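Side-chain contacts in TENA/THI-4 protein (Shewanella denitrificans OS217, PDB 3DDE), which is of unknown function but adopts a heme oxygenase-like fold and may be an oxidoreductase related to iron-containing redox enzymes: residues E188-Q193 / D197-V202; E11-T16 / A201-S206; A39-Y44 / L92-S97; K152-T157 / Q163-F168. One frame throughout, in Å; residues are numbered along the deposited sequence.

How the interactions relate
All four contacts lie in one all-helical fold, at helices or the links between them, but their burial and chemistry differ. Interactions 1 and 2 share helix 193-223, overlap at Ala201 and Val202, and are partly buried. Interaction 1 pairs polar side chains at an exposed helix start with an apolar touch deeper in, and interaction 2 sets a selenomethionine-valine contact beside loosely facing opposite charges. Interactions 3 and 4 are buried, with centres 10 Å apart. They touch directly, because segment 163-168 supplies polar backbone partners to interaction 3 while its selenomethionine packs in interaction 4. Helix 166-189 links interactions 4 and 1, whose centres are about 34 Å apart.

Interaction 1: residues E188-Q193 / D197-V202; sequences EVCKTQ and DSVVAV
Gln193 and Asp197 stand one turn apart at the start of helix 193-223, where the backbone N of Asp197 donates to Gln193 O over 2.8 Å, while Cys190 faces Val199 with 8.9 Å between their CA atoms. The same two polar residues also meet through their side chains. Gln193 NE2 donates to Asp197 OD1 at 2.7 Å, with an N-H...O angle of 156°. The acceptor lies almost in the amide plane of Gln193, but the donor comes to OD1 from well above the carboxylate plane, 50° out of it, and the two flat groups are clearly turned against each other. With a bend at chi2 (59°) the Gln193 chain curls round to set its amide beside the carboxylate one turn on. This exposed pair adds a side-chain link to the backbone bond between the same two residues. Gln193 O also has both carboxylate oxygens of Asp197 nearby, but these are all acceptors and form no bond.

Deeper in, the contact is apolar. Cys190 SG meets the CG2 methyl of Val199 at 4.1 Å, and both residues direct their CB toward the opposing segment. Cys190 is the first residue to depart from helical geometry after helix 166-189, and Thr192, two residues on, is the N-cap of the next helix, its side chain capping a backbone N. Asp195 OD2 accepts from Lys191 N and, weakly, from Thr192 N. The Cys190-Val199 touch lies at the short link between helices 166-189 and 193-223, and the Gln193-Asp197 pair within the first turn of the second; Val131 of a loop packs on Val199, and Val202 reaches Tyr120 and Ile124 of helix 112-126.

Interaction 2: residues E11-T16 / A201-S206; sequences EQKVAT and AVMENS
Val14 and Met203, a selenomethionine, make the apolar centre of this contact between helices 7-24 and 193-223, whose short segments run nearly parallel, 13° apart, with axes 10.8 Å from each other. The CG2 methyl of Val14 comes to 3.5 Å from Met203 SE. The Met203 chain leaves its helix extended and bends only at the last torsion (chi3 72°), which brings CE to 3.8 Å from Lys13 CB. Leu10, Tyr138 and Trp139 also touch Met203.

Opposite charges form the second group. Lys13 has two conformers; in the one given here, which makes the approach tentative, it crosses Glu204 at about a right angle, with CE 3.4 Å from Glu204 OE2. NZ and OE2 are then 4.6 Å apart, beyond a salt bridge.

Within the segments, Ser206 OG donates to Val202 O and also bonds Trp139 NE1. Asn205 ND2 reaches Thr116 OG1 of the second subunit, so helix 193-223 also takes part in a contact between subunits.

With no hydrogen bond running between the two segments, they are held together by the buried selenomethionine packing, while the charges, too far apart for a salt bridge, probably add a weak electrostatic attraction.

Interaction 3: residues A39-Y44 / L92-S97; sequences ALYAIY and LSDIAS
In this heme oxygenase-like helical fold, helices 38-52 and 88-97 come close at Ala42 and Ile95, whose CA atoms are only 5.8 Å apart. The small side chain of Ala42 is consistent with so close an approach, and the CD1 methyl of Ile95 ends 4.2 Å from Ala42 O.

Beside this packing, the phenol of Tyr41 points at the side chain of Asp94. Its CG lies opposite the backbone N (chi1 -179°), which carries the ring outward from the helix toward Asp94, and the ring and carboxylate planes are 26° apart. Tyr41 OH is nonetheless 4.0 Å from Asp94 OD2, and the two do not bond. Each is held instead by segment 163-168: Tyr41 OH donates a hydrogen bond to Ser164 O, whereas the carboxylate accepts from two successive amides, Lys166 N at OD1 and Phe167 N at OD2. Using both oxygens in this way should fix the rotation of the buried carboxylate.

Leading into helix 166-189, that segment thus bridges the two helices. Around them, Val105 of helix 102-106 packs on Ile95 and Phe100 of a loop on Ala42, while Ile43 turns to Val217 and Tyr221 of helix 193-223.

Interaction 4: residues K152-T157 / Q163-F168; sequences KAIQST and QSMKFF
The side-chain amide of Gln155 turns one face to Met165, a selenomethionine, whose SE sits 3.7 Å from Gln155 OE1. The contact spans the link from helix 144-157 to helix 166-189 in the heme oxygenase-like fold. Further along segment 163-168 the two phenyl rings meet at an edge and a face: Phe167 CD1 stands 3.7 Å above the centre of the Phe168 ring, and Phe168 CE1 lies in plane at the edge of Phe167. His87 meets the Phe167 ring with planes about 35° apart, and Tyr44 packs on Phe168.

Met165, just ahead of the second helix, reaches back across this link to the first. The Gln155 chain is extended, with chi1 -177° and chi2 172°, and crosses the selenomethionine at about a right angle, its CB, CG and CD all passing close to SE. No hydrogen bond is made between the segments; the contact is by packing.

Within the first helix, Ser156 OG and Thr157 OG1 donate to Lys152 O and Ala153 O, four residues back, each carbonyl also taking the matching backbone N from the opposite face. Val31 and Ala36 pack on Ile154, whose CG2 methyl comes to 3.9 Å from Met165 CE.

Interaction 1: residues E188-Q193 / D197-V202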
loop_
_atom_site.group_PDB
_atom_site.type_symbol
_atom_site.label_atom_id
_atom_site.label_comp_id
_atom_site.label_asym_id
_atom_site.label_seq_id
_atom_site.Cartn_x
_atom_site.Cartn_y
_atom_site.Cartn_z
ATOM N N GLU A 188 10.314 2.488 -25.813
ATOM C CA GLU A 188 10.592 3.753 -25.112
ATOM C C GLU A 188 11.170 3.577 -23.703
ATOM O O GLU A 188 12.109 4.280 -23.326
ATOM C CB GLU A 188 9.311 4.613 -25.064
ATOM C CG GLU A 188 9.263 5.756 -24.020
ATOM C CD GLU A 188 10.292 6.863 -24.232
ATOM O OE1 GLU A 188 10.892 6.959 -25.336
ATOM O OE2 GLU A 188 10.473 7.662 -23.277
ATOM N N VAL A 189 10.618 2.649 -22.931
ATOM C CA VAL A 189 11.038 2.480 -21.530
ATOM C C VAL A 189 12.170 1.464 -21.278
ATOM O O VAL A 189 12.780 1.503 -20.215
ATOM C CB VAL A 189 9.825 2.177 -20.600
ATOM C CG1 VAL A 189 8.802 3.300 -20.698
ATOM C CG2 VAL A 189 9.186 0.827 -20.937
ATOM N N CYS A 190 12.448 0.569 -22.221
ATOM C CA CYS A 190 13.536 -0.400 -22.046
ATOM C C CYS A 190 14.894 0.194 -22.454
ATOM O O CYS A 190 15.205 0.323 -23.640
ATOM C CB CYS A 190 13.267 -1.678 -22.834
ATOM S SG CYS A 190 11.895 -2.653 -22.198
ATOM N N LYS A 191 15.694 0.544 -21.447
ATOM C CA LYS A 191 17.010 1.154 -21.645
ATOM C C LYS A 191 18.179 0.177 -21.453
ATOM O O LYS A 191 19.225 0.315 -22.104
ATOM C CB LYS A 191 17.178 2.308 -20.655
ATOM C CG LYS A 191 16.054 3.341 -20.686
ATOM C CD LYS A 191 15.980 4.022 -22.041
ATOM C CE LYS A 191 15.019 5.198 -22.039
ATOM N NZ LYS A 191 15.064 5.899 -23.360
ATOM N N THR A 192 18.013 -0.782 -20.543
ATOM C CA THR A 192 19.045 -1.777 -20.240
ATOM C C THR A 192 18.504 -3.174 -20.466
ATOM O O THR A 192 17.309 -3.362 -20.652
ATOM C CB THR A 192 19.525 -1.697 -18.772
ATOM O OG1 THR A 192 18.436 -1.970 -17.885
ATOM C CG2 THR A 192 20.089 -0.326 -18.459
ATOM N N GLN A 193 19.394 -4.158 -20.455
ATOM C CA GLN A 193 18.980 -5.547 -20.645
ATOM C C GLN A 193 18.194 -6.026 -19.415
ATOM O O GLN A 193 17.309 -6.879 -19.538
ATOM C CB GLN A 193 20.184 -6.455 -20.957
ATOM C CG GLN A 193 19.829 -7.932 -21.184
ATOM C CD GLN A 193 18.843 -8.156 -22.332
ATOM O OE1 GLN A 193 19.056 -7.698 -23.455
ATOM N NE2 GLN A 193 17.772 -8.891 -22.052
ATOM N N ASP A 197 14.762 -8.067 -19.387
ATOM C CA ASP A 197 14.666 -9.315 -18.638
ATOM C C ASP A 197 13.462 -9.321 -17.713
ATOM O O ASP A 197 12.804 -10.354 -17.567
ATOM C CB ASP A 197 15.946 -9.564 -17.834
ATOM C CG ASP A 197 17.146 -9.909 -18.714
ATOM O OD1 ASP A 197 16.973 -10.279 -19.900
ATOM O OD2 ASP A 197 18.277 -9.836 -18.199
ATOM N N SER A 198 13.167 -8.182 -17.085
ATOM C CA SER A 198 12.003 -8.095 -16.186
ATOM C C SER A 198 10.674 -8.212 -16.968
ATOM O O SER A 198 9.678 -8.791 -16.477
ATOM C CB SER A 198 12.028 -6.789 -15.368
ATOM O OG SER A 198 11.820 -5.644 -16.180
ATOM N N VAL A 199 10.652 -7.620 -18.159
ATOM C CA VAL A 199 9.506 -7.708 -19.058
ATOM C C VAL A 199 9.286 -9.183 -19.470
ATOM O O VAL A 199 8.161 -9.680 -19.453
ATOM C CB VAL A 199 9.721 -6.809 -20.318
ATOM C CG1 VAL A 199 8.706 -7.123 -21.413
ATOM C CG2 VAL A 199 9.683 -5.325 -19.928
ATOM N N VAL A 200 10.372 -9.871 -19.826
ATOM C CA VAL A 200 10.301 -11.274 -20.246
ATOM C C VAL A 200 9.850 -12.181 -19.097
ATOM O O VAL A 200 9.054 -13.096 -19.293
ATOM C CB VAL A 200 11.661 -11.776 -20.805
ATOM C CG1 VAL A 200 11.639 -13.294 -21.017
ATOM C CG2 VAL A 200 12.021 -11.049 -22.107
ATOM N N ALA A 201 10.355 -11.912 -17.898
ATOM C CA ALA A 201 10.005 -12.686 -16.714
ATOM C C ALA A 201 8.502 -12.580 -16.403
ATOM O O ALA A 201 7.858 -13.566 -16.090
ATOM C CB ALA A 201 10.860 -12.217 -15.500
ATOM N N VAL A 202 7.949 -11.386 -16.494
ATOM C CA VAL A 202 6.511 -11.174 -16.232
ATOM C C VAL A 202 5.635 -11.719 -17.348
ATOM O O VAL A 202 4.566 -12.256 -17.083
ATOM C CB VAL A 202 6.192 -9.681 -15.973
ATOM C CG1 VAL A 202 4.638 -9.411 -15.845
ATOM C CG2 VAL A 202 6.934 -9.232 -14.734
#

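Interaction 2: residues E11-T16 / A201-S206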
loop_
_atom_site.group_PDB
_atom_site.type_symbol
_atom_site.label_atom_id
_atom_site.label_comp_id
_atom_site.label_asym_id
_atom_site.label_seq_id
_atom_site.Cartn_x
_atom_site.Cartn_y
_atom_site.Cartn_z
ATOM N N GLU A 11 8.049 -12.289 -29.342
ATOM C CA GLU A 11 7.031 -12.961 -30.164
ATOM C C GLU A 11 7.314 -14.453 -30.267
ATOM O O GLU A 11 6.391 -15.266 -30.202
ATOM C CB GLU A 11 6.989 -12.364 -31.573
ATOM C CG GLU A 11 6.041 -13.083 -32.540
ATOM N N GLN A 12 8.590 -14.806 -30.424
ATOM C CA GLN A 12 8.992 -16.210 -30.534
ATOM C C GLN A 12 8.758 -16.982 -29.231
ATOM O O GLN A 12 8.312 -18.130 -29.283
ATOM C CB GLN A 12 10.453 -16.346 -31.002
ATOM N N LYS A 13 9.027 -16.361 -28.074
ATOM C CA LYS A 13 8.818 -17.044 -26.788
ATOM C C LYS A 13 7.313 -17.229 -26.537
ATOM O O LYS A 13 6.890 -18.274 -26.051
ATOM C CB LYS A 13 9.452 -16.279 -25.612
ATOM C CG LYS A 13 10.138 -17.166 -24.541
ATOM C CD LYS A 13 9.361 -18.422 -24.138
ATOM C CE LYS A 13 10.170 -19.278 -23.162
ATOM N NZ LYS A 13 9.591 -20.643 -22.978
ATOM N N VAL A 14 6.516 -16.220 -26.872
ATOM C CA VAL A 14 5.065 -16.300 -26.712
ATOM C C VAL A 14 4.469 -17.410 -27.589
ATOM O O VAL A 14 3.637 -18.191 -27.117
ATOM C CB VAL A 14 4.402 -14.936 -26.990
ATOM C CG1 VAL A 14 2.885 -15.066 -27.058
ATOM C CG2 VAL A 14 4.801 -13.942 -25.896
ATOM N N ALA A 15 4.913 -17.488 -28.846
ATOM C CA ALA A 15 4.444 -18.516 -29.781
ATOM C C ALA A 15 4.771 -19.938 -29.292
ATOM O O ALA A 15 3.990 -20.877 -29.501
ATOM C CB ALA A 15 5.029 -18.281 -31.192
ATOM N N THR A 16 5.932 -20.091 -28.660
ATOM C CA THR A 16 6.345 -21.375 -28.102
ATOM C C THR A 16 5.465 -21.754 -26.914
ATOM O O THR A 16 5.090 -22.912 -26.761
ATOM C CB THR A 16 7.828 -21.349 -27.672
ATOM O OG1 THR A 16 8.658 -21.284 -28.837
ATOM C CG2 THR A 16 8.195 -22.597 -26.903
ATOM N N ALA A 201 10.355 -11.912 -17.898
ATOM C CA ALA A 201 10.005 -12.686 -16.714
ATOM C C ALA A 201 8.502 -12.580 -16.403
ATOM O O ALA A 201 7.858 -13.566 -16.090
ATOM C CB ALA A 201 10.860 -12.217 -15.500
ATOM N N VAL A 202 7.949 -11.386 -16.494
ATOM C CA VAL A 202 6.511 -11.174 -16.232
ATOM C C VAL A 202 5.635 -11.719 -17.348
ATOM O O VAL A 202 4.566 -12.256 -17.083
ATOM C CB VAL A 202 6.192 -9.681 -15.973
ATOM C CG1 VAL A 202 4.638 -9.411 -15.845
ATOM C CG2 VAL A 202 6.934 -9.232 -14.734
HETATM N N MSE A 203 6.082 -11.574 -18.591
HETATM C CA MSE A 203 5.361 -12.087 -19.743
HETATM C C MSE A 203 5.152 -13.588 -19.571
HETATM O O MSE A 203 4.049 -14.110 -19.742
HETATM C CB MSE A 203 6.201 -11.832 -21.007
HETATM C CG MSE A 203 5.580 -12.253 -22.335
HETATM SE SE MSE A 203 6.848 -12.015 -23.786
HETATM C CE MSE A 203 8.074 -13.469 -23.381
ATOM N N GLU A 204 6.246 -14.264 -19.237
ATOM C CA GLU A 204 6.266 -15.708 -19.083
ATOM C C GLU A 204 5.411 -16.184 -17.926
ATOM O O GLU A 204 4.581 -17.067 -18.098
ATOM C CB GLU A 204 7.699 -16.212 -18.888
ATOM C CG GLU A 204 8.560 -16.207 -20.152
ATOM C CD GLU A 204 10.028 -16.578 -19.886
ATOM O OE1 GLU A 204 10.425 -16.632 -18.711
ATOM O OE2 GLU A 204 10.801 -16.802 -20.847
ATOM N N ASN A 205 5.600 -15.588 -16.749
ATOM C CA ASN A 205 4.901 -16.080 -15.576
ATOM C C ASN A 205 3.441 -15.730 -15.618
ATOM O O ASN A 205 2.614 -16.543 -15.252
ATOM C CB ASN A 205 5.570 -15.649 -14.256
ATOM C CG ASN A 205 5.153 -16.534 -13.077
ATOM O OD1 ASN A 205 5.336 -17.766 -13.110
ATOM N ND2 ASN A 205 4.598 -15.922 -12.029
ATOM N N SER A 206 3.096 -14.537 -16.075
ATOM C CA SER A 206 1.675 -14.172 -16.170
ATOM C C SER A 206 0.924 -15.140 -17.107
ATOM O O SER A 206 -0.228 -15.469 -16.848
ATOM C CB SER A 206 1.488 -12.703 -16.592
ATOM O OG SER A 206 2.123 -12.432 -17.830
#

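Interaction 3: residues A39-Y44 / L92-S97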
loop_
_atom_site.group_PDB
_atom_site.type_symbol
_atom_site.label_atom_id
_atom_site.label_comp_id
_atom_site.label_asym_id
_atom_site.label_seq_id
_atom_site.Cartn_x
_atom_site.Cartn_y
_atom_site.Cartn_z
ATOM N N ALA A 39 -22.324 -24.410 -19.778
ATOM C CA ALA A 39 -21.711 -24.482 -18.451
ATOM C C ALA A 39 -20.197 -24.284 -18.497
ATOM O O ALA A 39 -19.630 -23.560 -17.675
ATOM C CB ALA A 39 -22.044 -25.808 -17.784
ATOM N N LEU A 40 -19.539 -24.941 -19.451
ATOM C CA LEU A 40 -18.088 -24.806 -19.605
ATOM C C LEU A 40 -17.705 -23.358 -19.931
ATOM O O LEU A 40 -16.776 -22.808 -19.344
ATOM C CB LEU A 40 -17.557 -25.736 -20.695
ATOM C CG LEU A 40 -16.047 -25.704 -20.955
ATOM C CD1 LEU A 40 -15.299 -26.111 -19.696
ATOM C CD2 LEU A 40 -15.657 -26.595 -22.129
ATOM N N TYR A 41 -18.435 -22.747 -20.860
ATOM C CA TYR A 41 -18.163 -21.378 -21.271
ATOM C C TYR A 41 -18.379 -20.411 -20.097
ATOM O O TYR A 41 -17.576 -19.508 -19.882
ATOM C CB TYR A 41 -19.009 -21.038 -22.498
ATOM C CG TYR A 41 -18.802 -19.646 -23.039
ATOM C CD1 TYR A 41 -17.547 -19.233 -23.492
ATOM C CD2 TYR A 41 -19.865 -18.751 -23.135
ATOM C CE1 TYR A 41 -17.349 -17.948 -23.991
ATOM C CE2 TYR A 41 -19.679 -17.472 -23.635
ATOM C CZ TYR A 41 -18.423 -17.077 -24.069
ATOM O OH TYR A 41 -18.229 -15.807 -24.564
ATOM N N ALA A 42 -19.437 -20.636 -19.320
ATOM C CA ALA A 42 -19.736 -19.812 -18.144
ATOM C C ALA A 42 -18.644 -19.918 -17.071
ATOM O O ALA A 42 -18.174 -18.902 -16.565
ATOM C CB ALA A 42 -21.072 -20.213 -17.558
ATOM N N ILE A 43 -18.269 -21.144 -16.714
ATOM C CA ILE A 43 -17.221 -21.386 -15.707
ATOM C C ILE A 43 -15.962 -20.602 -16.067
ATOM O O ILE A 43 -15.425 -19.854 -15.242
ATOM C CB ILE A 43 -16.872 -22.884 -15.596
ATOM C CG1 ILE A 43 -18.023 -23.647 -14.921
ATOM C CG2 ILE A 43 -15.564 -23.081 -14.813
ATOM C CD1 ILE A 43 -17.910 -25.168 -14.993
ATOM N N TYR A 44 -15.537 -20.750 -17.316
ATOM C CA TYR A 44 -14.409 -20.013 -17.833
ATOM C C TYR A 44 -14.589 -18.478 -17.894
ATOM O O TYR A 44 -13.655 -17.748 -17.574
ATOM C CB TYR A 44 -14.014 -20.532 -19.209
ATOM C CG TYR A 44 -13.052 -19.604 -19.908
ATOM C CD1 TYR A 44 -11.677 -19.641 -19.652
ATOM C CD2 TYR A 44 -13.534 -18.657 -20.805
ATOM C CE1 TYR A 44 -10.818 -18.758 -20.294
ATOM C CE2 TYR A 44 -12.702 -17.782 -21.439
ATOM C CZ TYR A 44 -11.360 -17.836 -21.200
ATOM O OH TYR A 44 -10.601 -16.929 -21.889
ATOM N N LEU A 92 -19.301 -10.366 -17.936
ATOM C CA LEU A 92 -20.509 -10.599 -17.155
ATOM C C LEU A 92 -21.744 -10.508 -18.064
ATOM O O LEU A 92 -22.719 -11.204 -17.841
ATOM C CB LEU A 92 -20.582 -9.611 -15.989
ATOM C CG LEU A 92 -21.629 -9.880 -14.903
ATOM C CD1 LEU A 92 -21.338 -11.200 -14.203
ATOM C CD2 LEU A 92 -21.646 -8.722 -13.891
ATOM N N SER A 93 -21.669 -9.653 -19.083
ATOM C CA SER A 93 -22.719 -9.495 -20.085
ATOM C C SER A 93 -22.828 -10.740 -20.968
ATOM O O SER A 93 -23.920 -11.155 -21.324
ATOM C CB SER A 93 -22.446 -8.256 -20.943
ATOM O OG SER A 93 -23.436 -8.086 -21.953
ATOM N N ASP A 94 -21.688 -11.327 -21.324
ATOM C CA ASP A 94 -21.661 -12.552 -22.118
ATOM C C ASP A 94 -22.292 -13.723 -21.352
ATOM O O ASP A 94 -22.984 -14.558 -21.947
ATOM C CB ASP A 94 -20.223 -12.914 -22.488
ATOM C CG ASP A 94 -19.583 -11.920 -23.442
ATOM O OD1 ASP A 94 -20.321 -11.182 -24.133
ATOM O OD2 ASP A 94 -18.325 -11.903 -23.503
ATOM N N ILE A 95 -22.044 -13.784 -20.045
ATOM C CA ILE A 95 -22.592 -14.843 -19.190
ATOM C C ILE A 95 -24.106 -14.717 -19.106
ATOM O O ILE A 95 -24.817 -15.723 -19.113
ATOM C CB ILE A 95 -21.941 -14.842 -17.769
ATOM C CG1 ILE A 95 -20.461 -15.270 -17.859
ATOM C CG2 ILE A 95 -22.692 -15.780 -16.815
ATOM C CD1 ILE A 95 -19.644 -15.019 -16.588
ATOM N N ALA A 96 -24.589 -13.476 -19.045
ATOM C CA ALA A 96 -26.031 -13.194 -19.014
ATOM C C ALA A 96 -26.684 -13.519 -20.368
ATOM O O ALA A 96 -27.836 -13.985 -20.433
ATOM C CB ALA A 96 -26.264 -11.735 -18.632
ATOM N N SER A 97 -25.925 -13.304 -21.442
ATOM C CA SER A 97 -26.397 -13.559 -22.805
ATOM C C SER A 97 -26.636 -15.036 -23.112
ATOM O O SER A 97 -27.366 -15.338 -24.051
ATOM C CB SER A 97 -25.428 -12.956 -23.835
ATOM O OG SER A 97 -25.440 -11.449 -23.741
#

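Interaction 4: residues K152-T157 / Q163-F168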
loop_
_atom_site.group_PDB
_atom_site.type_symbol
_atom_site.label_atom_id
_atom_site.label_comp_id
_atom_site.label_asym_id
_atom_site.label_seq_id
_atom_site.Cartn_x
_atom_site.Cartn_y
_atom_site.Cartn_z
ATOM N N LYS A 152 -13.465 -19.503 -32.405
ATOM C CA LYS A 152 -14.324 -19.876 -33.538
ATOM C C LYS A 152 -15.057 -21.207 -33.307
ATOM O O LYS A 152 -16.200 -21.368 -33.748
ATOM C CB LYS A 152 -13.520 -19.895 -34.836
ATOM C CG LYS A 152 -13.050 -18.513 -35.280
ATOM N N ALA A 153 -14.414 -22.150 -32.616
ATOM C CA ALA A 153 -15.044 -23.432 -32.295
ATOM C C ALA A 153 -16.139 -23.278 -31.231
ATOM O O ALA A 153 -17.152 -23.980 -31.278
ATOM C CB ALA A 153 -14.012 -24.450 -31.855
ATOM N N ILE A 154 -15.943 -22.366 -30.276
ATOM C CA ILE A 154 -16.946 -22.141 -29.223
ATOM C C ILE A 154 -18.187 -21.509 -29.860
ATOM O O ILE A 154 -19.330 -21.892 -29.575
ATOM C CB ILE A 154 -16.424 -21.234 -28.073
ATOM C CG1 ILE A 154 -17.070 -21.623 -26.739
ATOM C CG2 ILE A 154 -16.595 -19.746 -28.375
ATOM C CD1 ILE A 154 -16.397 -22.834 -26.080
ATOM N N GLN A 155 -17.934 -20.560 -30.756
ATOM C CA GLN A 155 -18.972 -19.854 -31.479
ATOM C C GLN A 155 -19.832 -20.811 -32.312
ATOM O O GLN A 155 -21.034 -20.609 -32.435
ATOM C CB GLN A 155 -18.302 -18.786 -32.353
ATOM C CG GLN A 155 -19.226 -17.878 -33.146
ATOM C CD GLN A 155 -18.469 -16.735 -33.810
ATOM O OE1 GLN A 155 -17.166 -16.559 -33.545
ATOM N NE2 GLN A 155 -19.282 -15.915 -34.656
ATOM N N SER A 156 -19.220 -21.862 -32.852
ATOM C CA SER A 156 -19.935 -22.832 -33.674
ATOM C C SER A 156 -20.755 -23.813 -32.832
ATOM O O SER A 156 -21.945 -24.003 -33.085
ATOM C CB SER A 156 -18.936 -23.589 -34.548
ATOM O OG SER A 156 -18.106 -22.675 -35.252
ATOM N N THR A 157 -20.119 -24.424 -31.833
ATOM C CA THR A 157 -20.781 -25.414 -30.971
ATOM C C THR A 157 -22.008 -24.846 -30.252
ATOM O O THR A 157 -23.098 -25.417 -30.320
ATOM C CB THR A 157 -19.794 -25.981 -29.929
ATOM O OG1 THR A 157 -18.671 -26.553 -30.608
ATOM C CG2 THR A 157 -20.460 -27.047 -29.066
ATOM N N GLN A 163 -23.210 -10.980 -29.759
ATOM C CA GLN A 163 -23.814 -10.531 -28.499
ATOM C C GLN A 163 -23.324 -11.339 -27.291
ATOM O O GLN A 163 -23.136 -10.789 -26.215
ATOM C CB GLN A 163 -25.345 -10.664 -28.564
ATOM C CG GLN A 163 -26.051 -9.884 -29.675
ATOM C CD GLN A 163 -26.145 -8.391 -29.426
ATOM O OE1 GLN A 163 -25.733 -7.882 -28.387
ATOM N NE2 GLN A 163 -26.713 -7.680 -30.389
ATOM N N SER A 164 -23.128 -12.645 -27.460
ATOM C CA SER A 164 -22.662 -13.499 -26.351
ATOM C C SER A 164 -21.154 -13.641 -26.341
ATOM O O SER A 164 -20.607 -14.532 -25.667
ATOM C CB SER A 164 -23.289 -14.887 -26.434
ATOM O OG SER A 164 -24.701 -14.802 -26.353
HETATM N N MSE A 165 -20.471 -12.747 -27.054
HETATM C CA MSE A 165 -19.023 -12.831 -27.190
HETATM C C MSE A 165 -18.363 -11.457 -27.234
HETATM O O MSE A 165 -17.340 -11.276 -27.901
HETATM C CB MSE A 165 -18.794 -13.541 -28.504
HETATM C CG MSE A 165 -17.477 -14.235 -28.641
HETATM SE SE MSE A 165 -17.948 -15.518 -30.054
HETATM C CE MSE A 165 -19.000 -16.728 -28.915
ATOM N N LYS A 166 -18.954 -10.501 -26.516
ATOM C CA LYS A 166 -18.473 -9.117 -26.484
ATOM C C LYS A 166 -17.076 -8.976 -25.890
ATOM O O LYS A 166 -16.317 -8.118 -26.329
ATOM C CB LYS A 166 -19.452 -8.214 -25.727
ATOM N N PHE A 167 -16.727 -9.807 -24.907
ATOM C CA PHE A 167 -15.397 -9.722 -24.308
ATOM C C PHE A 167 -14.294 -9.994 -25.332
ATOM O O PHE A 167 -13.267 -9.314 -25.318
ATOM C CB PHE A 167 -15.233 -10.666 -23.115
ATOM C CG PHE A 167 -13.877 -10.560 -22.451
ATOM C CD1 PHE A 167 -12.829 -11.381 -22.847
ATOM C CD2 PHE A 167 -13.649 -9.617 -21.464
ATOM C CE1 PHE A 167 -11.576 -11.276 -22.253
ATOM C CE2 PHE A 167 -12.397 -9.506 -20.851
ATOM C CZ PHE A 167 -11.358 -10.333 -21.246
ATOM N N PHE A 168 -14.486 -10.982 -26.205
ATOM C CA PHE A 168 -13.460 -11.289 -27.199
ATOM C C PHE A 168 -13.642 -10.551 -28.531
ATOM O O PHE A 168 -12.851 -10.751 -29.455
ATOM C CB PHE A 168 -13.338 -12.796 -27.412
ATOM C CG PHE A 168 -12.685 -13.494 -26.269
ATOM C CD1 PHE A 168 -11.347 -13.252 -25.986
ATOM C CD2 PHE A 168 -13.390 -14.390 -25.483
ATOM C CE1 PHE A 168 -10.722 -13.879 -24.920
ATOM C CE2 PHE A 168 -12.776 -15.037 -24.426
ATOM C CZ PHE A 168 -11.434 -14.776 -24.134
#